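PDB 3VR0: putative uncharacterized protein from Pyrococcus furiosus, which acts as a proteasome activator, being an archaeal homologue of the proteasome assembly chaperones that belongs to the PAC2 family. Local coordinates for residues I138-G143 with L195-G200; K125-V130 with R203-I208; A223-L228 with A243-A248; C175-I180 with L228-K233. One frame throughout, in Å; residues are numbered along the deposited sequence.

Interaction 1: residues I138-G143 with L195-G200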
loop_
_atom_site.group_PDB
_atom_site.type_symbol
_atom_site.label_atom_id
_atom_site.label_comp_id
_atom_site.label_asym_id
_atom_site.label_seq_id
_atom_site.Cartn_x
_atom_site.Cartn_y
_atom_site.Cartn_z
ATOM N N ILE C 138 -26.002 14.866 -8.363
ATOM C CA ILE C 138 -24.791 15.208 -7.619
ATOM C C ILE C 138 -24.159 16.443 -8.198
ATOM O O ILE C 138 -24.033 16.530 -9.393
ATOM C CB ILE C 138 -23.773 14.060 -7.731
ATOM C CG1 ILE C 138 -24.333 12.777 -7.149
ATOM C CG2 ILE C 138 -22.482 14.374 -7.008
ATOM C CD1 ILE C 138 -23.633 11.447 -7.696
ATOM N N ILE C 139 -23.698 17.373 -7.365
ATOM C CA ILE C 139 -22.926 18.481 -7.877
ATOM C C ILE C 139 -21.612 18.481 -7.112
ATOM O O ILE C 139 -21.626 18.511 -5.899
ATOM C CB ILE C 139 -23.677 19.828 -7.619
ATOM C CG1 ILE C 139 -25.029 19.847 -8.377
ATOM C CG2 ILE C 139 -22.811 20.978 -8.068
ATOM C CD1 ILE C 139 -25.820 21.196 -8.145
ATOM N N THR C 140 -20.465 18.411 -7.797
ATOM C CA THR C 140 -19.193 18.486 -7.055
ATOM C C THR C 140 -18.504 19.824 -7.320
ATOM O O THR C 140 -18.580 20.361 -8.396
ATOM C CB THR C 140 -18.250 17.310 -7.397
ATOM O OG1 THR C 140 -17.947 17.380 -8.766
ATOM C CG2 THR C 140 -18.946 15.924 -7.172
ATOM N N MET C 141 -17.825 20.336 -6.315
ATOM C CA MET C 141 -17.206 21.606 -6.377
ATOM C C MET C 141 -15.759 21.379 -6.043
ATOM O O MET C 141 -15.440 20.611 -5.131
ATOM C CB MET C 141 -17.829 22.519 -5.312
ATOM C CG MET C 141 -19.403 22.623 -5.463
ATOM S SD MET C 141 -20.013 23.883 -4.345
ATOM C CE MET C 141 -19.441 23.289 -2.781
ATOM N N GLY C 142 -14.881 22.079 -6.748
ATOM C CA GLY C 142 -13.475 22.085 -6.399
ATOM C C GLY C 142 -12.663 23.053 -7.283
ATOM O O GLY C 142 -13.213 23.971 -7.898
ATOM N N GLY C 143 -11.352 22.823 -7.340
ATOM C CA GLY C 143 -10.413 23.701 -8.063
ATOM C C GLY C 143 -9.809 23.048 -9.293
ATOM O O GLY C 143 -9.758 21.810 -9.409
ATOM N N LEU C 195 -14.656 10.980 -8.442
ATOM C CA LEU C 195 -15.191 9.619 -8.209
ATOM C C LEU C 195 -16.691 9.593 -7.884
ATOM O O LEU C 195 -17.400 8.670 -8.325
ATOM C CB LEU C 195 -14.456 8.929 -7.052
ATOM C CG LEU C 195 -12.995 8.513 -7.276
ATOM C CD1 LEU C 195 -12.587 7.514 -6.236
ATOM C CD2 LEU C 195 -12.811 7.963 -8.736
ATOM N N LEU C 196 -17.184 10.604 -7.136
ATOM C CA LEU C 196 -18.657 10.621 -6.850
ATOM C C LEU C 196 -19.451 10.574 -8.112
ATOM O O LEU C 196 -20.454 9.860 -8.191
ATOM C CB LEU C 196 -19.070 11.813 -5.987
ATOM C CG LEU C 196 -18.466 11.712 -4.578
ATOM C CD1 LEU C 196 -18.718 13.020 -3.762
ATOM C CD2 LEU C 196 -18.998 10.509 -3.839
ATOM N N LEU C 197 -19.006 11.320 -9.117
ATOM C CA LEU C 197 -19.753 11.331 -10.392
ATOM C C LEU C 197 -19.491 10.046 -11.170
ATOM O O LEU C 197 -20.435 9.425 -11.718
ATOM C CB LEU C 197 -19.361 12.543 -11.249
ATOM C CG LEU C 197 -19.691 13.897 -10.601
ATOM C CD1 LEU C 197 -19.114 14.995 -11.455
ATOM C CD2 LEU C 197 -21.233 14.092 -10.454
ATOM N N GLY C 198 -18.216 9.630 -11.207
ATOM C CA GLY C 198 -17.861 8.409 -12.006
ATOM C C GLY C 198 -18.531 7.168 -11.495
ATOM O O GLY C 198 -19.100 6.397 -12.246
ATOM N N ILE C 199 -18.486 6.988 -10.177
ATOM C CA ILE C 199 -19.149 5.851 -9.558
ATOM C C ILE C 199 -20.639 6.066 -9.572
ATOM O O ILE C 199 -21.411 5.129 -9.828
ATOM C CB ILE C 199 -18.655 5.614 -8.109
ATOM C CG1 ILE C 199 -17.115 5.374 -8.095
ATOM C CG2 ILE C 199 -19.387 4.389 -7.510
ATOM C CD1 ILE C 199 -16.487 5.523 -6.713
ATOM N N GLY C 200 -21.061 7.298 -9.312
ATOM C CA GLY C 200 -22.508 7.564 -9.326
ATOM C C GLY C 200 -23.135 7.165 -10.642
ATOM O O GLY C 200 -24.204 6.535 -10.691
#

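Interaction 2: residues K125-V130 with R203-I208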
loop_
_atom_site.group_PDB
_atom_site.type_symbol
_atom_site.label_atom_id
_atom_site.label_comp_id
_atom_site.label_asym_id
_atom_site.label_seq_id
_atom_site.Cartn_x
_atom_site.Cartn_y
_atom_site.Cartn_z
ATOM N N LYS C 125 -19.174 4.426 -0.065
ATOM C CA LYS C 125 -19.980 4.542 1.170
ATOM C C LYS C 125 -20.800 5.846 1.174
ATOM O O LYS C 125 -21.957 5.838 1.590
ATOM C CB LYS C 125 -19.122 4.525 2.442
ATOM C CG LYS C 125 -18.618 3.135 2.835
ATOM C CD LYS C 125 -19.739 2.240 3.448
ATOM C CE LYS C 125 -20.456 2.911 4.604
ATOM N NZ LYS C 125 -21.403 1.929 5.234
ATOM N N MET C 126 -20.195 6.946 0.750
ATOM C CA MET C 126 -20.963 8.217 0.614
ATOM C C MET C 126 -22.144 8.043 -0.315
ATOM O O MET C 126 -23.231 8.546 -0.002
ATOM C CB MET C 126 -20.136 9.366 0.096
ATOM C CG MET C 126 -19.061 9.786 1.034
ATOM S SD MET C 126 -18.199 11.253 0.401
ATOM C CE MET C 126 -17.160 11.476 1.847
ATOM N N LEU C 127 -21.928 7.370 -1.455
ATOM C CA LEU C 127 -23.038 7.170 -2.370
ATOM C C LEU C 127 -24.108 6.247 -1.774
ATOM O O LEU C 127 -25.274 6.518 -2.015
ATOM C CB LEU C 127 -22.633 6.694 -3.778
ATOM C CG LEU C 127 -21.771 7.769 -4.482
ATOM C CD1 LEU C 127 -21.005 7.186 -5.610
ATOM C CD2 LEU C 127 -22.561 9.002 -4.944
ATOM N N ASP C 128 -23.730 5.172 -1.055
ATOM C CA ASP C 128 -24.741 4.253 -0.490
ATOM C C ASP C 128 -25.617 5.034 0.501
ATOM O O ASP C 128 -26.801 4.799 0.621
ATOM C CB ASP C 128 -24.138 3.049 0.284
ATOM C CG ASP C 128 -23.305 2.082 -0.607
ATOM O OD1 ASP C 128 -23.443 2.056 -1.856
ATOM O OD2 ASP C 128 -22.490 1.342 -0.031
ATOM N N PHE C 129 -24.994 5.902 1.255
ATOM C CA PHE C 129 -25.691 6.617 2.291
ATOM C C PHE C 129 -26.719 7.617 1.680
ATOM O O PHE C 129 -27.868 7.648 2.062
ATOM C CB PHE C 129 -24.666 7.327 3.164
ATOM C CG PHE C 129 -25.278 8.179 4.238
ATOM C CD1 PHE C 129 -26.184 7.621 5.174
ATOM C CD2 PHE C 129 -25.008 9.539 4.286
ATOM C CE1 PHE C 129 -26.764 8.429 6.178
ATOM C CE2 PHE C 129 -25.577 10.360 5.306
ATOM C CZ PHE C 129 -26.463 9.808 6.239
ATOM N N VAL C 130 -26.276 8.389 0.697
ATOM C CA VAL C 130 -27.058 9.443 0.098
ATOM C C VAL C 130 -28.251 8.880 -0.734
ATOM O O VAL C 130 -29.342 9.473 -0.772
ATOM C CB VAL C 130 -26.016 10.338 -0.595
ATOM C CG1 VAL C 130 -26.052 10.372 -2.089
ATOM C CG2 VAL C 130 -25.643 11.590 0.185
ATOM N N ARG C 203 -24.181 3.706 -11.107
ATOM C CA ARG C 203 -25.380 3.329 -10.349
ATOM C C ARG C 203 -26.629 3.982 -10.907
ATOM O O ARG C 203 -27.677 3.808 -10.358
ATOM C CB ARG C 203 -25.266 3.780 -8.897
ATOM C CG ARG C 203 -24.160 3.160 -8.191
ATOM C CD ARG C 203 -24.067 3.789 -6.833
ATOM N NE ARG C 203 -22.933 3.247 -6.116
ATOM C CZ ARG C 203 -22.944 3.025 -4.818
ATOM N NH1 ARG C 203 -24.057 3.260 -4.116
ATOM N NH2 ARG C 203 -21.859 2.543 -4.225
ATOM N N GLY C 204 -26.512 4.770 -11.967
ATOM C CA GLY C 204 -27.712 5.342 -12.586
ATOM C C GLY C 204 -27.975 6.741 -12.074
ATOM O O GLY C 204 -28.996 7.327 -12.410
ATOM N N MET C 205 -27.038 7.270 -11.283
ATOM C CA MET C 205 -27.030 8.668 -10.794
ATOM C C MET C 205 -26.373 9.600 -11.819
ATOM O O MET C 205 -25.817 9.154 -12.834
ATOM C CB MET C 205 -26.275 8.753 -9.448
ATOM C CG MET C 205 -26.866 7.847 -8.339
ATOM S SD MET C 205 -25.828 7.839 -6.859
ATOM C CE MET C 205 -26.257 9.419 -6.054
ATOM N N PHE C 206 -26.419 10.908 -11.569
ATOM C CA PHE C 206 -26.007 11.855 -12.609
ATOM C C PHE C 206 -25.651 13.157 -11.979
ATOM O O PHE C 206 -26.029 13.409 -10.810
ATOM C CB PHE C 206 -27.089 12.033 -13.682
ATOM C CG PHE C 206 -28.391 12.664 -13.178
ATOM C CD1 PHE C 206 -28.585 14.038 -13.257
ATOM C CD2 PHE C 206 -29.430 11.873 -12.678
ATOM C CE1 PHE C 206 -29.812 14.630 -12.814
ATOM C CE2 PHE C 206 -30.645 12.451 -12.220
ATOM C CZ PHE C 206 -30.832 13.839 -12.309
ATOM N N GLY C 207 -24.930 13.984 -12.719
ATOM C CA GLY C 207 -24.629 15.295 -12.198
ATOM C C GLY C 207 -23.540 16.048 -12.905
ATOM O O GLY C 207 -23.284 15.807 -14.058
ATOM N N ILE C 208 -22.916 16.979 -12.206
ATOM C CA ILE C 208 -22.051 17.944 -12.845
ATOM C C ILE C 208 -20.904 18.248 -11.894
ATOM O O ILE C 208 -21.092 18.278 -10.695
ATOM C CB ILE C 208 -22.858 19.288 -13.183
ATOM C CG1 ILE C 208 -21.989 20.280 -13.911
ATOM C CG2 ILE C 208 -23.511 19.912 -11.874
ATOM C CD1 ILE C 208 -22.861 21.413 -14.719
#

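Interaction 3: residues A223-L228 with A243-A248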
loop_
_atom_site.group_PDB
_atom_site.type_symbol
_atom_site.label_atom_id
_atom_site.label_comp_id
_atom_site.label_asym_id
_atom_site.label_seq_id
_atom_site.Cartn_x
_atom_site.Cartn_y
_atom_site.Cartn_z
ATOM N N ALA C 223 -12.099 32.206 -5.903
ATOM C CA ALA C 223 -12.534 31.179 -6.825
ATOM C C ALA C 223 -13.720 30.408 -6.193
ATOM O O ALA C 223 -14.644 30.008 -6.886
ATOM C CB ALA C 223 -11.366 30.248 -7.285
ATOM N N ALA C 224 -13.684 30.239 -4.880
ATOM C CA ALA C 224 -14.792 29.608 -4.131
ATOM C C ALA C 224 -16.104 30.373 -4.419
ATOM O O ALA C 224 -17.143 29.767 -4.770
ATOM C CB ALA C 224 -14.491 29.598 -2.657
ATOM N N LYS C 225 -16.028 31.704 -4.336
ATOM C CA LYS C 225 -17.160 32.564 -4.689
ATOM C C LYS C 225 -17.702 32.242 -6.076
ATOM O O LYS C 225 -18.918 32.036 -6.265
ATOM C CB LYS C 225 -16.789 34.061 -4.556
ATOM C CG LYS C 225 -17.951 34.985 -4.990
ATOM C CD LYS C 225 -17.793 36.402 -4.474
ATOM C CE LYS C 225 -18.774 37.323 -5.174
ATOM N NZ LYS C 225 -18.258 38.730 -5.121
ATOM N N ALA C 226 -16.800 32.152 -7.049
ATOM C CA ALA C 226 -17.227 31.919 -8.416
ATOM C C ALA C 226 -17.895 30.567 -8.596
ATOM O O ALA C 226 -18.903 30.442 -9.303
ATOM C CB ALA C 226 -16.056 32.044 -9.348
ATOM N N VAL C 227 -17.319 29.533 -7.981
ATOM C CA VAL C 227 -17.904 28.182 -8.093
ATOM C C VAL C 227 -19.294 28.177 -7.435
ATOM O O VAL C 227 -20.252 27.651 -7.983
ATOM C CB VAL C 227 -16.969 27.121 -7.429
ATOM C CG1 VAL C 227 -17.696 25.793 -7.242
ATOM C CG2 VAL C 227 -15.681 26.929 -8.291
ATOM N N LEU C 228 -19.373 28.778 -6.265
ATOM C CA LEU C 228 -20.596 28.773 -5.473
ATOM C C LEU C 228 -21.710 29.642 -6.095
ATOM O O LEU C 228 -22.905 29.346 -5.891
ATOM C CB LEU C 228 -20.314 29.241 -4.048
ATOM C CG LEU C 228 -21.561 29.065 -3.183
ATOM C CD1 LEU C 228 -22.007 27.562 -3.182
ATOM C CD2 LEU C 228 -21.288 29.580 -1.819
ATOM N N ALA C 243 -18.910 37.374 3.063
ATOM C CA ALA C 243 -17.828 36.842 3.878
ATOM C C ALA C 243 -16.689 36.267 3.017
ATOM O O ALA C 243 -15.526 36.266 3.442
ATOM C CB ALA C 243 -18.346 35.825 4.857
ATOM N N LEU C 244 -17.015 35.812 1.807
ATOM C CA LEU C 244 -16.006 35.269 0.905
ATOM C C LEU C 244 -15.194 36.409 0.288
ATOM O O LEU C 244 -13.965 36.381 0.363
ATOM C CB LEU C 244 -16.616 34.343 -0.165
ATOM C CG LEU C 244 -17.083 32.910 0.205
ATOM C CD1 LEU C 244 -17.793 32.234 -0.951
ATOM C CD2 LEU C 244 -15.957 32.029 0.716
ATOM N N ASP C 245 -15.882 37.412 -0.280
ATOM C CA ASP C 245 -15.275 38.710 -0.698
ATOM C C ASP C 245 -14.252 39.213 0.291
ATOM O O ASP C 245 -13.138 39.541 -0.086
ATOM C CB ASP C 245 -16.315 39.832 -0.827
ATOM C CG ASP C 245 -17.353 39.575 -1.896
ATOM O OD1 ASP C 245 -17.023 39.019 -2.982
ATOM O OD2 ASP C 245 -18.525 39.948 -1.630
ATOM N N GLU C 246 -14.656 39.280 1.554
ATOM C CA GLU C 246 -13.801 39.754 2.623
ATOM C C GLU C 246 -12.582 38.879 2.868
ATOM O O GLU C 246 -11.522 39.383 3.248
ATOM C CB GLU C 246 -14.597 39.898 3.910
ATOM C CG GLU C 246 -15.472 41.151 3.934
ATOM C CD GLU C 246 -16.323 41.236 5.188
ATOM O OE1 GLU C 246 -17.087 42.223 5.339
ATOM O OE2 GLU C 246 -16.213 40.316 6.031
ATOM N N ARG C 247 -12.722 37.573 2.658
ATOM C CA ARG C 247 -11.567 36.685 2.804
ATOM C C ARG C 247 -10.639 36.811 1.591
ATOM O O ARG C 247 -9.427 36.785 1.743
ATOM C CB ARG C 247 -11.999 35.231 3.019
ATOM C CG ARG C 247 -10.876 34.288 3.441
ATOM C CD ARG C 247 -11.443 32.927 3.771
ATOM N NE ARG C 247 -10.455 32.026 4.378
ATOM C CZ ARG C 247 -10.764 31.069 5.256
ATOM N NH1 ARG C 247 -12.025 30.897 5.641
ATOM N NH2 ARG C 247 -9.813 30.292 5.762
ATOM N N ALA C 248 -11.201 36.955 0.394
ATOM C CA ALA C 248 -10.373 37.145 -0.790
ATOM C C ALA C 248 -9.555 38.438 -0.686
ATOM O O ALA C 248 -8.364 38.443 -0.999
ATOM C CB ALA C 248 -11.210 37.134 -2.056
#

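Interaction 4: residues C175-I180 with L228-K233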
loop_
_atom_site.group_PDB
_atom_site.type_symbol
_atom_site.label_atom_id
_atom_site.label_comp_id
_atom_site.label_asym_id
_atom_site.label_seq_id
_atom_site.Cartn_x
_atom_site.Cartn_y
_atom_site.Cartn_z
ATOM N N CYS C 175 -25.982 33.897 -15.496
ATOM C CA CYS C 175 -25.073 33.866 -14.384
ATOM C C CYS C 175 -23.929 34.819 -14.674
ATOM O O CYS C 175 -23.498 34.918 -15.826
ATOM C CB CYS C 175 -24.550 32.439 -14.238
ATOM S SG CYS C 175 -23.342 32.243 -12.944
ATOM N N SER C 176 -23.438 35.520 -13.649
ATOM C CA SER C 176 -22.277 36.427 -13.816
ATOM C C SER C 176 -20.949 35.731 -14.197
ATOM O O SER C 176 -20.206 36.212 -15.074
ATOM C CB SER C 176 -22.076 37.284 -12.568
ATOM O OG SER C 176 -22.354 36.549 -11.383
ATOM N N VAL C 177 -20.656 34.595 -13.564
ATOM C CA VAL C 177 -19.399 33.873 -13.804
ATOM C C VAL C 177 -19.404 33.163 -15.143
ATOM O O VAL C 177 -20.412 32.584 -15.564
ATOM C CB VAL C 177 -19.036 32.877 -12.669
ATOM C CG1 VAL C 177 -18.986 33.589 -11.339
ATOM C CG2 VAL C 177 -19.992 31.693 -12.633
ATOM N N GLU C 178 -18.267 33.240 -15.822
ATOM C CA GLU C 178 -18.079 32.521 -17.072
ATOM C C GLU C 178 -17.912 31.003 -16.779
ATOM O O GLU C 178 -17.097 30.609 -15.935
ATOM C CB GLU C 178 -16.866 33.080 -17.820
ATOM C CG GLU C 178 -16.660 32.436 -19.188
ATOM C CD GLU C 178 -15.430 32.934 -19.908
ATOM O OE1 GLU C 178 -14.563 33.583 -19.261
ATOM O OE2 GLU C 178 -15.325 32.666 -21.124
ATOM N N VAL C 179 -18.692 30.179 -17.479
ATOM C CA VAL C 179 -18.667 28.742 -17.303
ATOM C C VAL C 179 -18.237 28.106 -18.608
ATOM O O VAL C 179 -18.997 28.129 -19.589
ATOM C CB VAL C 179 -20.069 28.157 -16.883
ATOM C CG1 VAL C 179 -20.060 26.622 -16.925
ATOM C CG2 VAL C 179 -20.490 28.658 -15.496
ATOM N N ILE C 180 -17.031 27.534 -18.610
ATOM C CA ILE C 180 -16.493 26.854 -19.783
ATOM C C ILE C 180 -16.848 25.387 -19.753
ATOM O O ILE C 180 -16.533 24.712 -18.786
ATOM C CB ILE C 180 -14.949 26.972 -19.842
ATOM C CG1 ILE C 180 -14.525 28.443 -19.812
ATOM C CG2 ILE C 180 -14.383 26.222 -21.072
ATOM C CD1 ILE C 180 -15.371 29.337 -20.710
ATOM N N LEU C 228 -19.373 28.778 -6.265
ATOM C CA LEU C 228 -20.596 28.773 -5.473
ATOM C C LEU C 228 -21.710 29.642 -6.095
ATOM O O LEU C 228 -22.905 29.346 -5.891
ATOM C CB LEU C 228 -20.314 29.241 -4.048
ATOM C CG LEU C 228 -21.561 29.065 -3.183
ATOM C CD1 LEU C 228 -22.007 27.562 -3.182
ATOM C CD2 LEU C 228 -21.288 29.580 -1.819
ATOM N N SER C 229 -21.314 30.701 -6.836
ATOM C CA SER C 229 -22.253 31.477 -7.667
ATOM C C SER C 229 -22.834 30.614 -8.779
ATOM O O SER C 229 -24.042 30.685 -9.114
ATOM C CB SER C 229 -21.558 32.722 -8.273
ATOM O OG SER C 229 -21.045 33.544 -7.235
ATOM N N ALA C 230 -21.983 29.781 -9.375
ATOM C CA ALA C 230 -22.509 28.914 -10.421
ATOM C C ALA C 230 -23.466 27.889 -9.818
ATOM O O ALA C 230 -24.543 27.665 -10.358
ATOM C CB ALA C 230 -21.394 28.237 -11.206
ATOM N N VAL C 231 -23.065 27.258 -8.709
ATOM C CA VAL C 231 -23.897 26.242 -8.060
ATOM C C VAL C 231 -25.229 26.854 -7.519
ATOM O O VAL C 231 -26.280 26.381 -7.875
ATOM C CB VAL C 231 -23.153 25.581 -6.902
ATOM C CG1 VAL C 231 -24.139 24.684 -6.073
ATOM C CG2 VAL C 231 -21.927 24.829 -7.399
ATOM N N THR C 232 -25.170 27.894 -6.688
ATOM C CA THR C 232 -26.413 28.544 -6.226
ATOM C C THR C 232 -27.292 28.997 -7.394
ATOM O O THR C 232 -28.519 28.802 -7.405
ATOM C CB THR C 232 -26.175 29.685 -5.273
ATOM O OG1 THR C 232 -25.312 30.656 -5.882
ATOM C CG2 THR C 232 -25.587 29.168 -3.943
ATOM N N LYS C 233 -26.664 29.475 -8.458
ATOM C CA LYS C 233 -27.449 29.790 -9.651
ATOM C C LYS C 233 -28.191 28.578 -10.222
ATOM O O LYS C 233 -29.380 28.673 -10.558
ATOM C CB LYS C 233 -26.568 30.503 -10.693
ATOM C CG LYS C 233 -26.934 30.316 -12.148
ATOM C CD LYS C 233 -28.334 30.815 -12.494
ATOM C CE LYS C 233 -28.446 32.307 -12.516
ATOM N NZ LYS C 233 -29.301 32.650 -13.714
#

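Interaction 1: residues I138-G143 with L195-G200
Helix 192-202 packs against one face of the central mixed sheet, lying over strand 137-145. The two short segments approach to 8.9 Å between axes and run roughly antiparallel, at 154°. Ile138 and Thr140, two residues apart on the strand, turn their side chains to the helix. Ile138 and Leu197 run alongside one another, each pointing the other way: Leu197 CD2 lies 3.7 Å from Ile138 CG2, the branch anti to the backbone N, and equally near Ile138 CB. The other branch of Ile138 reaches farther along the helix, where its CD1 comes within 3.6 Å of Leu196 O, a carbonyl that already accepts the helical bond from Gly200 N. As Gly200 has no side chain, Ile138 CD1 approaches its CA, at 4.4 Å. The strand's alternation places the contact between the sheet and one helical layer of an alpha/beta/alpha sandwich, for Ile139 points to the opposite face and, like Met141, packs on helix 221-235. Thr140 meets Leu197 tip to tip, with OG1 3.8 Å from Leu197 CD1. That hydroxyl sits in the crowded position between backbone N and carbonyl carbon (chi1 62°) and is hydrogen-bonded to Ala193 O in the first turn of helix 192-202. CG2 of Thr140 is thereby turned to the leucines, 4.3 Å from Leu196 CB. Beyond the helix, Val82 of the second subunit packs on Leu197 and its Leu84 on Ile199.

Interaction 2: residues K125-V130 with R203-I208
The backbone of 203-208 leaves helix 192-202 through a Schellman motif, with Gly204 at positive phi (96°), and then enters strand 206-214; it comes nearest to helix segment 125-130 where Arg203 CA lies 9.2 Å from Leu127 CA. From this turn Arg203 and Met205 both point toward the helix. The arginine is extended from CG to NE, and its guanidinium grips Asp128 end-on, both terminal nitrogens converging on a single oxygen. Arg203 NH1 donates to Asp128 OD1 at 2.6 Å, on the anti lone pair, with a bent N-H...O angle of 144°. Arg203 NH2 reaches the same Asp128 OD1 at 2.9 Å from above the carboxylate plane. OD1 lies close to the guanidinium plane, whereas the carboxylate is tilted 31° to it. One face of the guanidinium is covered by Leu127 CB, 3.7 Å from NH1 of Arg203. NH1 is further held by Gln131 OE1, so the charged group is fixed from two positions on the helix. Deeper in, the Met205 chain bends at chi3 and lays its methyl obliquely across Leu127, with CE 3.9 Å from Leu127 CD2 and 4.1 Å from Val130 CG1. The salt bridge thus lies at the margin of an apolar patch. Leu127 and Met205 also both touch Ile138, so helix 116-131 and the turn after helix 192-202 meet over strand 137-145, to which Phe206 and Ile208 are hydrogen-bonded as the neighbouring strand.

Interaction 3: residues A223-L228 with A243-A248
Leu244 makes the close part of this contact, its side chain directed at the backbone of helix 221-235 rather than at another large side chain. Its CG is anti to the carbonyl carbon (chi1 -75°), and Leu244 CD1 comes to rest 3.8 Å from Lys225 CA and 4.3 Å from Ala224 C. The small Ala224 lets the leucine in this far, its CB meeting the other branch, Leu244 CD2, at 4.4 Å. A turn along, Leu228 CD2 borders the same methyl, Leu244 CD1, at 4.5 Å. The two helices form an antiparallel hairpin whose short segments run at 152° with axes 9.6 Å apart; the second helix lies in a region predicted to form a coiled coil. Ala248 CB stays 6.3 Å from Ala223 N, but the residue packs on Ala221 and Lys222 at the start of helix 221-235. The partly exposed side of the hairpin is polar instead. Lys225, with CG anti to the backbone N and the chain extended beyond, reaches obliquely over to Asp245 in a salt bridge. Lys225 NZ lies 2.5 Å from Asp245 OD1, a very short separation, on the syn lone pair of that oxygen. The aliphatic part of the lysine is pressed close as well, Lys225 CD being 3.1 Å from the same Asp245 OD1. On the inner side Ala224 touches Leu48 and Leu228 touches His52, both of helix 45-57, and Met241 packs on Lys225 and Leu228.

Interaction 4: residues C175-I180 with L228-K233
Cys175, Lys233 and Ala230 carry most of this contact between the loop leading into edge strand 179-181 and helix 221-235. Cys175 sits beside one turn of the helix, its CB 3.8 Å from Lys233 CG. With SG anti to the backbone N (chi1 177°), the sulfur of Cys175 is directed along the helix, SG lying 4.2 Å from Ser229 O and 4.3 Å from Ala230 CA, and no hydrogen bond joins the two segments. Lys233 is strongly folded, bending at chi2, chi3 and chi4, so that its methylenes pass alongside the cysteine and its ammonium group turns back to the loop, where NZ is hydrogen-bonded to Glu173 O. Ala230 receives the two valines that follow: Val177 CG2 lies 4.0 Å from Ala230 CB, and Val179 CG2 4.4 Å from the same methyl. The other branch of Val177, CG1, meets Ser229 CB at 4.1 Å, while the serine hydroxyl bonds to Lys225 O of its own helix. Leu172 of helix 164-172 adds to this apolar strip by touching Val179, Ala230 and Lys233. The contact therefore sets the last strand of the sheet against the same helix that packs on strand 137-145. A gold ion is bound to Cys175 SG in the crystal, which shows the sulfur to be accessible and reactive toward a soft metal, probably as the thiolate.

From the N terminus, 125-130 opens interaction 2 and 138-143 opens interaction 1, which closes first, at 195-200; interaction 2 encloses it, closing at 203-208. Interaction 1 sets helix 192-202 on strand 137-145, and interaction 2 ties helix 116-131 to the turn into strand 206-214, on the same face; they touch through Ile138 and Met205. Interaction 4 starts within both loops, at 175-180, and ends beyond them at 228-233, so it crosses both and brings in the edge strand. It also crosses interaction 3, which runs from 223-228 to 243-248, shares Leu228 and adds the C-terminal helix. Helix 221-235 serves interactions 3 and 4 and packs on Ile139 and Met141 from the other face.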